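Local coordinates for glutathione S-transferase (Pseudomonas protegens, PDB 4IKH), which binds two molecules of glutathione and probably acts as a glutathione transferase, joining glutathione to electrophilic substrates, at residues A[22-27]-A[48-53]; A[13-18]-A[59-64]; A[165-170]-A[208-213]; A[130-135]-A[190-195]. All coordinates share one frame; numbering follows the deposited sequence.

Contact 1: A[22-27]-A[48-53]; sequences WIQLYS and EAHRVS
Q24 to S27 and E48 to R51 pair as neighbouring parallel strands at one edge of the thioredoxin-like sheet of the N-terminal GST domain, and helix 31-43 links them in a beta-alpha-beta crossover. The backbone ladder opens where E48 N gives its hydrogen to I23 O, 2.7 Å away. It continues from L25 N to E48 O, from H50 N to L25 O and from S27 N to H50 O. A last rung, V52 N to S27 O at 2.9 Å, carries the pairing just past the second strand.

Q24, Y26, E48 and H50 share one face, where the Q24 amide works as a two-way bridge. Its OE1 accepts from H50 NE2 at 2.7 Å, lying near the imidazole plane, while its NE2 gives to E48 OE1 at 3.0 Å, coming from above the carboxylate plane. A bend at chi2 (-70°) turns the amide toward the neighbouring strand; NE2 also gives to W22 O, and the three bonds together set the amide's rotation. Glutamine suits the place because one flat group offers both donor and acceptor. E48 reaches out on an extended chain, and its oxygens also accept from F19 N and Q18 N. The Y26 and H50 rings run nearly parallel (19°) but are slid apart, so they barely overlap.

On the opposite face, shared with S27 and R51, L25 CD2 lies 4.4 Å from A49 CB. Strand 23-27 pairs on its other edge with strand 75-78, through the backbones of Q24 and Y26, while L25 packs on V36 and S37 of helix 31-43 and I23 reaches L99 of helix 92-103.

Contact 2: A[13-18]-A[59-64]; sequences QKWPAQ and QMTPEF. With GSH (glutathione), chain B.
Just beyond Q59 and M60 of a glutathione pocket, K14 and W15 of the N-terminal loop pack against T61, E63 and F64, at most a second layer behind the residues that meet the ligand. Q59 NE2 gives a nearly straight bond (171°) to O32 of the glutathione's glycine carboxylate, 2.9 Å away. Its CG stands between backbone N and carbonyl carbon (chi1 82°), and the chain then bends to carry the amide to the ligand. The tip of selenomethionine M60 also touches O32, CE lying 3.3 Å from it. S92, E91, I73 and K72 hold the same glutathione.

T61 is the N-cap of the short helix 62-65 in the thioredoxin-like domain. Its OG1 accepts weakly from F64 N, yet has a stronger partner in D58 O, a double use to which a threonine hydroxyl is well fitted. The methyl CG2 meets K14 CE at 4.1 Å, the two side chains crossing at about a right angle. The methylenes of K14 do the packing: CG rests over the centre of the W15 indole, 3.9 Å above the plane, while NZ goes on to a salt bridge with D58. E63 meets K14 through methylenes, CB to CB at 4.2 Å; E63 OE2 and K14 NZ stay 6.9 Å apart, so any attraction between them would be weak.

W15 brings its six-membered ring edge-on to F64, CZ3 lying 4.0 Å from F64 CB. F64 also packs against I73 and Y26, and the indole NE1 of W15 is weakly bonded to R51 O.

Contact 3: A[165-170]-A[208-213]; sequences VLDKHL and DNFPEV
D167, near the end of helix 150-170, turns its carboxylate to the first turn of helix 211-220, whose N-cap position is F210; the contact ties two helices of the all-helical C-terminal GST domain.

The polar part is concentrated on one oxygen. D167 OD1 accepts from E212 N at 2.9 Å, met nearly along its C-O axis although the N-H is bent (131°), and more weakly from V213 N at 3.3 Å. With CG anti to the backbone N (chi1 -171°), the acid swings out to these N-H groups at a helix start. An aspartate fits well there, since its charge would probably be favoured by the positive end of the helix dipole. P211, with no N-H to offer, is at home in the same first turn. The E212 carboxylate is directed elsewhere, in a salt bridge with R215.

Apolar contacts flank the acid. V213 CG2 reaches L166 CD2 at 4.0 Å, the two side chains crossing at about a right angle, while L170 CD1 rests 3.9 Å from V213 CA. L166 and V213 both go on to I192 of helix 183-196, so their branched chains fill the junction of three helices. F210 also packs against the acid, and on L163. Its ring stands steeply to the carboxylate, planes 73° apart, and presents its edge, with CD1 3.7 Å from D167 CB.

Contact 4: A[130-135]-A[190-195]; sequences PMFGQV and PWIRNL. With GSH (glutathione), chain D.
F132 sets its ring against L195 and I192 and its CB against W191, joining helices 111-140 and 183-196, whose short segments run nearly parallel (13°) with axes 10.3 Å apart, in the core of the C-terminal GST domain beside a bound glutathione. L195, with CG anti to the backbone N (chi1 -176°), lays its CD2 over the centre of the F132 ring, 3.8 Å from the centroid, in a CH-pi contact. Its other methyl, CD1, meets V135 CG1 at 4.0 Å. I192 CG1 comes instead to the edge of the phenyl ring, near CE2. At the root of the ring, F132 CB closes on W191 CE3 at 3.5 Å.

The indole of W191 is turned to an unusual chi1 of -96°, well off a staggered position. Its NE1 bonds to N32 OD1, and its far rim borders the glutathione, CZ2 lying 3.3 Å from O31 of the ligand. G133, with no side chain, lets its CA come 3.3 Å from glutathione O2. R154 of the second subunit also bonds this ligand. The helices are thus held by shape and dispersion, and the tryptophan's polar N-H is spent on N32, a residue that itself binds glutathione.

Overall arrangement
Contacts 1 and 2 belong to the thioredoxin-like domain and touch: W15 packs on H50, and Q18 N probably bonds to E48 OE2. Contacts 3 and 4 belong to the helical domain and meet at I192, which packs on L166 and V213. Contacts 1 and 4 are buried, the other two only partly so. Chemistry follows place: contact 1 is a hydrogen-bonded sheet edge with a polar side-chain network, contact 4 an apolar helix interface. Contact 3 mixes a carboxylate at a helix start with leucine and valine packing, and contact 2 packs a loop against the capped start of a short helix. Contacts 2 and 4, their centres about 27 Å apart, each line a glutathione site; contact 3 lies away from both.

Contact 1: A[22-27]-A[48-53]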
# COMPACT_ATOMS: atom_id res chain seq x y z
N TRP A 22 18.00 -7.33 -20.29
CA TRP A 22 16.59 -7.35 -19.94
C TRP A 22 16.37 -7.15 -18.45
O TRP A 22 17.28 -7.36 -17.64
CB TRP A 22 15.95 -8.68 -20.35
CG TRP A 22 15.90 -8.93 -21.83
CD1 TRP A 22 16.16 -8.04 -22.83
CD2 TRP A 22 15.57 -10.17 -22.48
NE1 TRP A 22 16.02 -8.65 -24.06
CE2 TRP A 22 15.66 -9.96 -23.87
CE3 TRP A 22 15.22 -11.44 -22.01
CZ2 TRP A 22 15.39 -10.97 -24.79
CZ3 TRP A 22 14.96 -12.44 -22.93
CH2 TRP A 22 15.05 -12.20 -24.31
N ILE A 23 15.16 -6.73 -18.12
CA ILE A 23 14.71 -6.60 -16.74
C ILE A 23 14.87 -7.92 -15.98
O ILE A 23 14.40 -8.96 -16.44
CB ILE A 23 13.23 -6.16 -16.72
CG1 ILE A 23 13.09 -4.75 -17.29
CG2 ILE A 23 12.65 -6.25 -15.31
CD1 ILE A 23 11.65 -4.31 -17.51
N GLN A 24 15.55 -7.86 -14.84
CA GLN A 24 15.72 -9.04 -13.99
C GLN A 24 14.60 -9.13 -12.96
O GLN A 24 14.28 -8.15 -12.28
CB GLN A 24 17.07 -8.99 -13.26
CG GLN A 24 18.26 -8.92 -14.18
CD GLN A 24 18.47 -10.21 -14.95
OE1 GLN A 24 18.73 -11.26 -14.35
NE2 GLN A 24 18.37 -10.14 -16.28
N LEU A 25 13.99 -10.31 -12.86
CA LEU A 25 12.88 -10.51 -11.94
C LEU A 25 13.23 -11.52 -10.86
O LEU A 25 13.50 -12.69 -11.15
CB LEU A 25 11.61 -10.95 -12.68
CG LEU A 25 10.39 -11.33 -11.84
CD1 LEU A 25 9.95 -10.16 -10.97
CD2 LEU A 25 9.25 -11.79 -12.72
N TYR A 26 13.24 -11.05 -9.62
CA TYR A 26 13.47 -11.92 -8.48
C TYR A 26 12.14 -12.12 -7.78
O TYR A 26 11.60 -11.20 -7.14
CB TYR A 26 14.52 -11.30 -7.56
CG TYR A 26 15.71 -10.77 -8.33
CD1 TYR A 26 16.68 -11.64 -8.81
CD2 TYR A 26 15.85 -9.41 -8.59
CE1 TYR A 26 17.76 -11.16 -9.53
CE2 TYR A 26 16.93 -8.93 -9.31
CZ TYR A 26 17.88 -9.81 -9.77
OH TYR A 26 18.96 -9.34 -10.48
N SER A 27 11.58 -13.32 -7.93
CA SER A 27 10.20 -13.54 -7.51
C SER A 27 9.89 -15.01 -7.28
O SER A 27 10.79 -15.86 -7.22
CB SER A 27 9.25 -12.96 -8.57
OG SER A 27 7.93 -12.83 -8.06
N GLU A 48 13.91 -11.39 -17.61
CA GLU A 48 14.45 -12.68 -17.18
C GLU A 48 14.00 -12.97 -15.75
O GLU A 48 14.09 -12.10 -14.88
CB GLU A 48 15.97 -12.67 -17.25
CG GLU A 48 16.63 -13.87 -16.58
CD GLU A 48 18.13 -13.91 -16.80
OE1 GLU A 48 18.68 -12.92 -17.34
OE2 GLU A 48 18.74 -14.94 -16.45
N ALA A 49 13.53 -14.18 -15.50
CA ALA A 49 12.97 -14.51 -14.20
C ALA A 49 13.86 -15.43 -13.38
O ALA A 49 14.38 -16.43 -13.88
CB ALA A 49 11.58 -15.11 -14.35
N HIS A 50 14.03 -15.09 -12.10
CA HIS A 50 14.80 -15.91 -11.18
C HIS A 50 13.95 -16.29 -9.99
O HIS A 50 13.37 -15.43 -9.32
CB HIS A 50 16.04 -15.15 -10.72
CG HIS A 50 16.92 -14.70 -11.85
ND1 HIS A 50 17.85 -15.53 -12.44
CD2 HIS A 50 17.01 -13.52 -12.49
CE1 HIS A 50 18.47 -14.87 -13.40
NE2 HIS A 50 17.98 -13.65 -13.45
N ARG A 51 13.87 -17.59 -9.73
CA ARG A 51 13.10 -18.10 -8.61
C ARG A 51 13.86 -17.91 -7.30
O ARG A 51 14.97 -18.43 -7.12
CB ARG A 51 12.77 -19.58 -8.83
CG ARG A 51 11.92 -20.22 -7.75
CD ARG A 51 11.54 -21.63 -8.16
NE ARG A 51 10.10 -21.81 -8.30
CZ ARG A 51 9.32 -22.36 -7.38
NH1 ARG A 51 8.01 -22.48 -7.58
NH2 ARG A 51 9.85 -22.80 -6.24
N VAL A 52 13.27 -17.14 -6.39
CA VAL A 52 13.80 -16.97 -5.04
C VAL A 52 13.12 -17.98 -4.12
O VAL A 52 11.96 -17.81 -3.76
CB VAL A 52 13.50 -15.55 -4.53
CG1 VAL A 52 14.05 -15.35 -3.11
CG2 VAL A 52 14.07 -14.51 -5.47
N SER A 53 13.83 -19.04 -3.74
CA SER A 53 13.23 -20.11 -2.96
C SER A 53 13.20 -19.80 -1.47
O SER A 53 14.23 -19.50 -0.87
CB SER A 53 13.94 -21.44 -3.19
OG SER A 53 13.27 -22.50 -2.52

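Contact 2: A[13-18]-A[59-64]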
# COMPACT_ATOMS: atom_id res chain seq x y z
N GLN A 13 25.37 -12.13 -8.05
CA GLN A 13 26.31 -13.15 -7.61
C GLN A 13 25.55 -14.45 -7.32
O GLN A 13 26.12 -15.54 -7.38
CB GLN A 13 27.09 -12.69 -6.38
CG GLN A 13 28.17 -13.67 -5.92
CD GLN A 13 29.00 -13.14 -4.77
OE1 GLN A 13 29.12 -11.92 -4.59
NE2 GLN A 13 29.56 -14.04 -3.97
N LYS A 14 24.26 -14.32 -7.01
CA LYS A 14 23.41 -15.48 -6.79
C LYS A 14 22.50 -15.73 -7.99
O LYS A 14 22.19 -16.87 -8.32
CB LYS A 14 22.57 -15.30 -5.52
CG LYS A 14 21.87 -16.58 -5.07
CD LYS A 14 21.11 -16.38 -3.77
CE LYS A 14 21.06 -17.68 -2.97
NZ LYS A 14 20.52 -18.84 -3.73
N TRP A 15 22.09 -14.65 -8.65
CA TRP A 15 21.24 -14.76 -9.84
C TRP A 15 21.86 -14.03 -11.03
O TRP A 15 21.46 -12.91 -11.36
CB TRP A 15 19.84 -14.22 -9.54
CG TRP A 15 19.11 -15.02 -8.49
CD1 TRP A 15 18.51 -16.23 -8.65
CD2 TRP A 15 18.91 -14.65 -7.11
NE1 TRP A 15 17.95 -16.65 -7.46
CE2 TRP A 15 18.18 -15.69 -6.50
CE3 TRP A 15 19.27 -13.54 -6.34
CZ2 TRP A 15 17.81 -15.66 -5.15
CZ3 TRP A 15 18.91 -13.51 -5.00
CH2 TRP A 15 18.18 -14.56 -4.42
N PRO A 16 22.84 -14.68 -11.69
CA PRO A 16 23.55 -14.08 -12.83
C PRO A 16 22.63 -13.98 -14.04
O PRO A 16 21.85 -14.90 -14.29
CB PRO A 16 24.68 -15.08 -13.11
CG PRO A 16 24.76 -15.96 -11.89
CD PRO A 16 23.36 -16.02 -11.37
N ALA A 17 22.73 -12.88 -14.78
CA ALA A 17 21.82 -12.64 -15.90
C ALA A 17 22.28 -13.32 -17.20
O ALA A 17 23.31 -12.95 -17.78
CB ALA A 17 21.63 -11.15 -16.12
N GLN A 18 21.51 -14.31 -17.64
CA GLN A 18 21.70 -14.91 -18.96
C GLN A 18 21.39 -13.84 -20.00
O GLN A 18 22.01 -13.81 -21.06
CB GLN A 18 20.74 -16.09 -19.15
CG GLN A 18 20.61 -17.03 -17.95
CD GLN A 18 21.75 -18.04 -17.84
OE1 GLN A 18 21.92 -18.90 -18.70
NE2 GLN A 18 22.53 -17.93 -16.76
N GLN A 59 15.58 -15.38 0.40
CA GLN A 59 15.16 -13.99 0.57
C GLN A 59 15.85 -13.33 1.77
O GLN A 59 15.63 -12.14 2.03
CB GLN A 59 13.63 -13.90 0.71
CG GLN A 59 13.08 -14.19 2.11
CD GLN A 59 12.84 -15.66 2.35
OE1 GLN A 59 13.50 -16.52 1.77
NE2 GLN A 59 11.87 -15.96 3.21
N MSE A 60 16.69 -14.09 2.47
CA MSE A 60 17.39 -13.60 3.65
C MSE A 60 18.88 -13.37 3.36
O MSE A 60 19.58 -12.76 4.17
CB MSE A 60 17.22 -14.57 4.82
CG MSE A 60 15.77 -14.80 5.21
SE MSE A 60 14.93 -13.19 5.94
CE MSE A 60 13.08 -13.81 5.95
N THR A 61 19.34 -13.85 2.21
CA THR A 61 20.73 -13.70 1.80
C THR A 61 21.05 -12.22 1.58
O THR A 61 20.19 -11.45 1.15
CB THR A 61 21.03 -14.49 0.51
OG1 THR A 61 20.28 -13.93 -0.59
CG2 THR A 61 20.66 -15.96 0.68
N PRO A 62 22.30 -11.81 1.88
CA PRO A 62 22.75 -10.44 1.65
C PRO A 62 22.57 -10.03 0.19
O PRO A 62 22.29 -8.86 -0.10
CB PRO A 62 24.24 -10.51 1.98
CG PRO A 62 24.34 -11.61 3.00
CD PRO A 62 23.31 -12.63 2.58
N GLU A 63 22.71 -10.99 -0.72
CA GLU A 63 22.54 -10.74 -2.15
C GLU A 63 21.13 -10.25 -2.49
O GLU A 63 20.96 -9.31 -3.27
CB GLU A 63 22.88 -11.99 -2.97
CG GLU A 63 24.35 -12.40 -2.93
CD GLU A 63 24.64 -13.43 -1.86
OE1 GLU A 63 24.00 -13.37 -0.78
OE2 GLU A 63 25.50 -14.30 -2.09
N PHE A 64 20.11 -10.89 -1.90
CA PHE A 64 18.74 -10.48 -2.14
C PHE A 64 18.45 -9.16 -1.43
O PHE A 64 17.81 -8.27 -1.99
CB PHE A 64 17.74 -11.57 -1.72
CG PHE A 64 16.30 -11.23 -2.05
CD1 PHE A 64 15.84 -11.31 -3.37
CD2 PHE A 64 15.41 -10.84 -1.05
CE1 PHE A 64 14.51 -11.00 -3.67
CE2 PHE A 64 14.09 -10.53 -1.35
CZ PHE A 64 13.64 -10.61 -2.67
N1 GSH B . 4.04 -5.14 0.18
CA1 GSH B . 4.88 -6.11 -0.42
C1 GSH B . 4.70 -6.12 -1.91
O11 GSH B . 3.57 -5.84 -2.40
O12 GSH B . 5.66 -6.41 -2.69
CB1 GSH B . 4.54 -7.46 0.11
CG1 GSH B . 5.52 -8.47 -0.50
CD1 GSH B . 5.37 -9.82 0.16
OE1 GSH B . 4.63 -9.97 1.11
N2 GSH B . 6.13 -10.96 -0.35
CA2 GSH B . 6.00 -12.24 0.27
C2 GSH B . 7.40 -12.61 0.72
O2 GSH B . 8.36 -12.31 0.00
CB2 GSH B . 5.51 -13.26 -0.71
SG2 GSH B . 3.92 -12.83 -1.39
N3 GSH B . 7.65 -13.32 1.96
CA3 GSH B . 9.00 -13.66 2.33
C3 GSH B . 9.21 -13.42 3.79
O31 GSH B . 8.44 -12.64 4.41
O32 GSH B . 10.15 -13.99 4.38

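Contact 3: A[165-170]-A[208-213]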
# COMPACT_ATOMS: atom_id res chain seq x y z
N VAL A 165 -16.78 -4.35 -0.56
CA VAL A 165 -16.48 -3.03 -1.07
C VAL A 165 -16.18 -3.16 -2.56
O VAL A 165 -16.71 -2.41 -3.39
CB VAL A 165 -15.27 -2.39 -0.35
CG1 VAL A 165 -14.75 -1.20 -1.15
CG2 VAL A 165 -15.65 -1.96 1.05
N LEU A 166 -15.35 -4.14 -2.88
CA LEU A 166 -14.97 -4.38 -4.26
C LEU A 166 -16.17 -4.89 -5.08
O LEU A 166 -16.33 -4.53 -6.26
CB LEU A 166 -13.85 -5.41 -4.29
CG LEU A 166 -13.23 -5.60 -5.67
CD1 LEU A 166 -12.46 -4.35 -6.06
CD2 LEU A 166 -12.31 -6.82 -5.67
N ASP A 167 -17.00 -5.73 -4.47
CA ASP A 167 -18.16 -6.28 -5.18
C ASP A 167 -19.15 -5.18 -5.56
O ASP A 167 -19.62 -5.12 -6.70
CB ASP A 167 -18.85 -7.36 -4.36
CG ASP A 167 -19.92 -8.11 -5.14
OD1 ASP A 167 -19.56 -8.91 -6.04
OD2 ASP A 167 -21.13 -7.91 -4.86
N LYS A 168 -19.46 -4.32 -4.60
CA LYS A 168 -20.32 -3.17 -4.85
C LYS A 168 -19.74 -2.32 -5.98
O LYS A 168 -20.47 -1.84 -6.84
CB LYS A 168 -20.46 -2.33 -3.58
CG LYS A 168 -21.20 -1.02 -3.76
CD LYS A 168 -22.69 -1.18 -3.50
CE LYS A 168 -23.37 0.16 -3.24
NZ LYS A 168 -22.82 0.83 -2.02
N HIS A 169 -18.43 -2.14 -5.99
CA HIS A 169 -17.79 -1.27 -6.98
C HIS A 169 -17.81 -1.83 -8.40
O HIS A 169 -17.91 -1.08 -9.36
CB HIS A 169 -16.34 -1.00 -6.57
CG HIS A 169 -15.53 -0.30 -7.62
ND1 HIS A 169 -15.65 1.06 -7.87
CD2 HIS A 169 -14.60 -0.76 -8.49
CE1 HIS A 169 -14.82 1.40 -8.84
NE2 HIS A 169 -14.17 0.31 -9.24
N LEU A 170 -17.70 -3.15 -8.53
CA LEU A 170 -17.56 -3.78 -9.83
C LEU A 170 -18.92 -3.94 -10.53
O LEU A 170 -18.98 -4.28 -11.72
CB LEU A 170 -16.86 -5.14 -9.71
CG LEU A 170 -15.37 -5.09 -9.37
CD1 LEU A 170 -14.86 -6.49 -9.03
CD2 LEU A 170 -14.60 -4.51 -10.55
N ASP A 208 -18.99 -17.01 -3.05
CA ASP A 208 -20.12 -17.01 -3.98
C ASP A 208 -21.06 -15.81 -3.76
O ASP A 208 -21.83 -15.45 -4.65
CB ASP A 208 -20.91 -18.35 -3.95
CG ASP A 208 -20.08 -19.54 -4.46
OD1 ASP A 208 -19.08 -19.32 -5.18
OD2 ASP A 208 -20.42 -20.70 -4.14
N ASN A 209 -20.97 -15.17 -2.60
CA ASN A 209 -21.78 -13.99 -2.31
C ASN A 209 -21.27 -12.72 -2.98
O ASN A 209 -21.83 -11.64 -2.78
CB ASN A 209 -21.84 -13.74 -0.80
CG ASN A 209 -22.50 -14.86 -0.05
OD1 ASN A 209 -23.47 -15.44 -0.52
ND2 ASN A 209 -21.97 -15.19 1.14
N PHE A 210 -20.19 -12.83 -3.75
CA PHE A 210 -19.62 -11.66 -4.40
C PHE A 210 -19.49 -11.96 -5.87
O PHE A 210 -18.38 -12.11 -6.38
CB PHE A 210 -18.26 -11.30 -3.77
CG PHE A 210 -18.32 -11.13 -2.29
CD1 PHE A 210 -18.90 -10.00 -1.73
CD2 PHE A 210 -17.84 -12.12 -1.45
CE1 PHE A 210 -18.99 -9.85 -0.36
CE2 PHE A 210 -17.92 -11.98 -0.07
CZ PHE A 210 -18.49 -10.84 0.47
N PRO A 211 -20.64 -12.06 -6.56
CA PRO A 211 -20.70 -12.47 -7.96
C PRO A 211 -19.89 -11.56 -8.88
O PRO A 211 -19.34 -12.07 -9.86
CB PRO A 211 -22.18 -12.33 -8.32
CG PRO A 211 -22.92 -12.20 -7.06
CD PRO A 211 -21.96 -11.66 -6.04
N GLU A 212 -19.84 -10.26 -8.58
CA GLU A 212 -19.11 -9.33 -9.44
C GLU A 212 -17.61 -9.60 -9.37
O GLU A 212 -16.92 -9.60 -10.39
CB GLU A 212 -19.40 -7.87 -9.08
CG GLU A 212 -20.87 -7.53 -8.87
CD GLU A 212 -21.69 -7.55 -10.15
OE1 GLU A 212 -21.09 -7.59 -11.25
OE2 GLU A 212 -22.94 -7.50 -10.04
N VAL A 213 -17.13 -9.81 -8.15
CA VAL A 213 -15.73 -10.17 -7.91
C VAL A 213 -15.37 -11.47 -8.63
O VAL A 213 -14.33 -11.56 -9.29
CB VAL A 213 -15.46 -10.34 -6.39
CG1 VAL A 213 -14.07 -10.90 -6.15
CG2 VAL A 213 -15.63 -9.02 -5.67

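Contact 4: A[130-135]-A[190-195]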
# COMPACT_ATOMS: atom_id res chain seq x y z
N PRO A 130 -2.58 -7.23 2.67
CA PRO A 130 -2.21 -7.51 4.07
C PRO A 130 -3.27 -8.30 4.82
O PRO A 130 -2.94 -9.17 5.64
CB PRO A 130 -2.07 -6.12 4.69
CG PRO A 130 -1.70 -5.23 3.55
CD PRO A 130 -2.53 -5.79 2.38
N MSE A 131 -4.54 -8.00 4.56
CA MSE A 131 -5.60 -8.68 5.29
C MSE A 131 -5.84 -10.11 4.81
O MSE A 131 -6.05 -11.00 5.64
CB MSE A 131 -6.89 -7.85 5.30
CG MSE A 131 -6.72 -6.48 5.97
SE MSE A 131 -6.32 -6.59 7.89
CE MSE A 131 -4.38 -6.24 7.84
N PHE A 132 -5.81 -10.36 3.50
CA PHE A 132 -5.94 -11.73 3.01
C PHE A 132 -4.74 -12.54 3.52
O PHE A 132 -4.86 -13.72 3.82
CB PHE A 132 -5.99 -11.80 1.47
CG PHE A 132 -7.29 -11.30 0.86
CD1 PHE A 132 -8.25 -10.64 1.62
CD2 PHE A 132 -7.55 -11.49 -0.50
CE1 PHE A 132 -9.43 -10.17 1.05
CE2 PHE A 132 -8.73 -11.03 -1.08
CZ PHE A 132 -9.67 -10.38 -0.31
N GLY A 133 -3.58 -11.90 3.60
CA GLY A 133 -2.39 -12.54 4.13
C GLY A 133 -2.59 -13.04 5.55
O GLY A 133 -2.11 -14.12 5.92
N GLN A 134 -3.32 -12.27 6.36
CA GLN A 134 -3.61 -12.71 7.72
C GLN A 134 -4.58 -13.90 7.73
O GLN A 134 -4.48 -14.78 8.59
CB GLN A 134 -4.16 -11.55 8.56
CG GLN A 134 -3.21 -10.35 8.67
CD GLN A 134 -1.75 -10.75 8.63
OE1 GLN A 134 -1.05 -10.49 7.64
NE2 GLN A 134 -1.28 -11.40 9.69
N VAL A 135 -5.52 -13.93 6.78
CA VAL A 135 -6.42 -15.08 6.69
C VAL A 135 -5.61 -16.34 6.41
O VAL A 135 -5.87 -17.41 6.99
CB VAL A 135 -7.51 -14.91 5.59
CG1 VAL A 135 -8.34 -16.16 5.47
CG2 VAL A 135 -8.40 -13.73 5.89
N PRO A 190 -4.88 -11.50 -8.45
CA PRO A 190 -4.04 -12.61 -7.99
C PRO A 190 -4.26 -12.92 -6.51
O PRO A 190 -4.08 -14.07 -6.10
CB PRO A 190 -2.63 -12.07 -8.19
CG PRO A 190 -2.76 -11.16 -9.35
CD PRO A 190 -4.08 -10.47 -9.14
N TRP A 191 -4.62 -11.90 -5.73
CA TRP A 191 -4.89 -12.12 -4.30
C TRP A 191 -6.24 -12.79 -4.05
O TRP A 191 -6.37 -13.63 -3.17
CB TRP A 191 -4.81 -10.80 -3.53
CG TRP A 191 -3.46 -10.59 -2.89
CD1 TRP A 191 -2.48 -9.72 -3.28
CD2 TRP A 191 -2.94 -11.29 -1.75
NE1 TRP A 191 -1.38 -9.82 -2.45
CE2 TRP A 191 -1.64 -10.78 -1.50
CE3 TRP A 191 -3.44 -12.29 -0.92
CZ2 TRP A 191 -0.85 -11.24 -0.45
CZ3 TRP A 191 -2.66 -12.75 0.12
CH2 TRP A 191 -1.37 -12.22 0.35
N ILE A 192 -7.27 -12.39 -4.81
CA ILE A 192 -8.57 -13.02 -4.68
C ILE A 192 -8.45 -14.48 -5.08
O ILE A 192 -8.97 -15.37 -4.39
CB ILE A 192 -9.64 -12.28 -5.49
CG1 ILE A 192 -9.73 -10.84 -4.98
CG2 ILE A 192 -10.99 -12.97 -5.36
CD1 ILE A 192 -10.37 -9.91 -5.96
N ARG A 193 -7.73 -14.73 -6.17
CA ARG A 193 -7.42 -16.10 -6.59
C ARG A 193 -6.74 -16.90 -5.48
O ARG A 193 -7.07 -18.05 -5.22
CB ARG A 193 -6.52 -16.06 -7.82
CG ARG A 193 -6.02 -17.43 -8.28
CD ARG A 193 -5.21 -17.30 -9.56
NE ARG A 193 -4.72 -18.59 -10.03
CZ ARG A 193 -3.56 -19.12 -9.67
NH1 ARG A 193 -2.77 -18.49 -8.82
NH2 ARG A 193 -3.19 -20.30 -10.15
N ASN A 194 -5.77 -16.29 -4.82
CA ASN A 194 -5.00 -17.01 -3.83
C ASN A 194 -5.83 -17.30 -2.58
O ASN A 194 -5.73 -18.37 -1.99
CB ASN A 194 -3.73 -16.23 -3.49
CG ASN A 194 -2.84 -16.95 -2.49
OD1 ASN A 194 -2.12 -17.89 -2.83
ND2 ASN A 194 -2.87 -16.49 -1.25
N LEU A 195 -6.67 -16.34 -2.19
CA LEU A 195 -7.53 -16.51 -1.02
C LEU A 195 -8.41 -17.76 -1.14
O LEU A 195 -8.54 -18.55 -0.19
CB LEU A 195 -8.42 -15.28 -0.84
CG LEU A 195 -9.32 -15.25 0.41
CD1 LEU A 195 -8.46 -15.11 1.66
CD2 LEU A 195 -10.34 -14.13 0.33
N1 GSH D . 6.22 -15.50 7.07
CA1 GSH D . 5.70 -14.18 7.10
C1 GSH D . 4.38 -14.15 7.80
O11 GSH D . 4.05 -15.09 8.59
O12 GSH D . 3.59 -13.17 7.62
CB1 GSH D . 5.53 -13.71 5.70
CG1 GSH D . 4.59 -14.63 4.91
CD1 GSH D . 4.15 -13.80 3.72
OE1 GSH D . 4.95 -13.03 3.23
N2 GSH D . 2.79 -13.90 3.18
CA2 GSH D . 2.41 -13.08 2.06
C2 GSH D . 1.62 -11.87 2.55
O2 GSH D . 0.83 -12.00 3.50
CB2 GSH D . 1.57 -13.86 1.10
SG2 GSH D . 2.50 -15.19 0.38
N3 GSH D . 1.76 -10.55 1.94
CA3 GSH D . 0.96 -9.45 2.48
C3 GSH D . 0.79 -8.33 1.49
O31 GSH D . 0.93 -8.51 0.26
O32 GSH D . 0.51 -7.17 1.89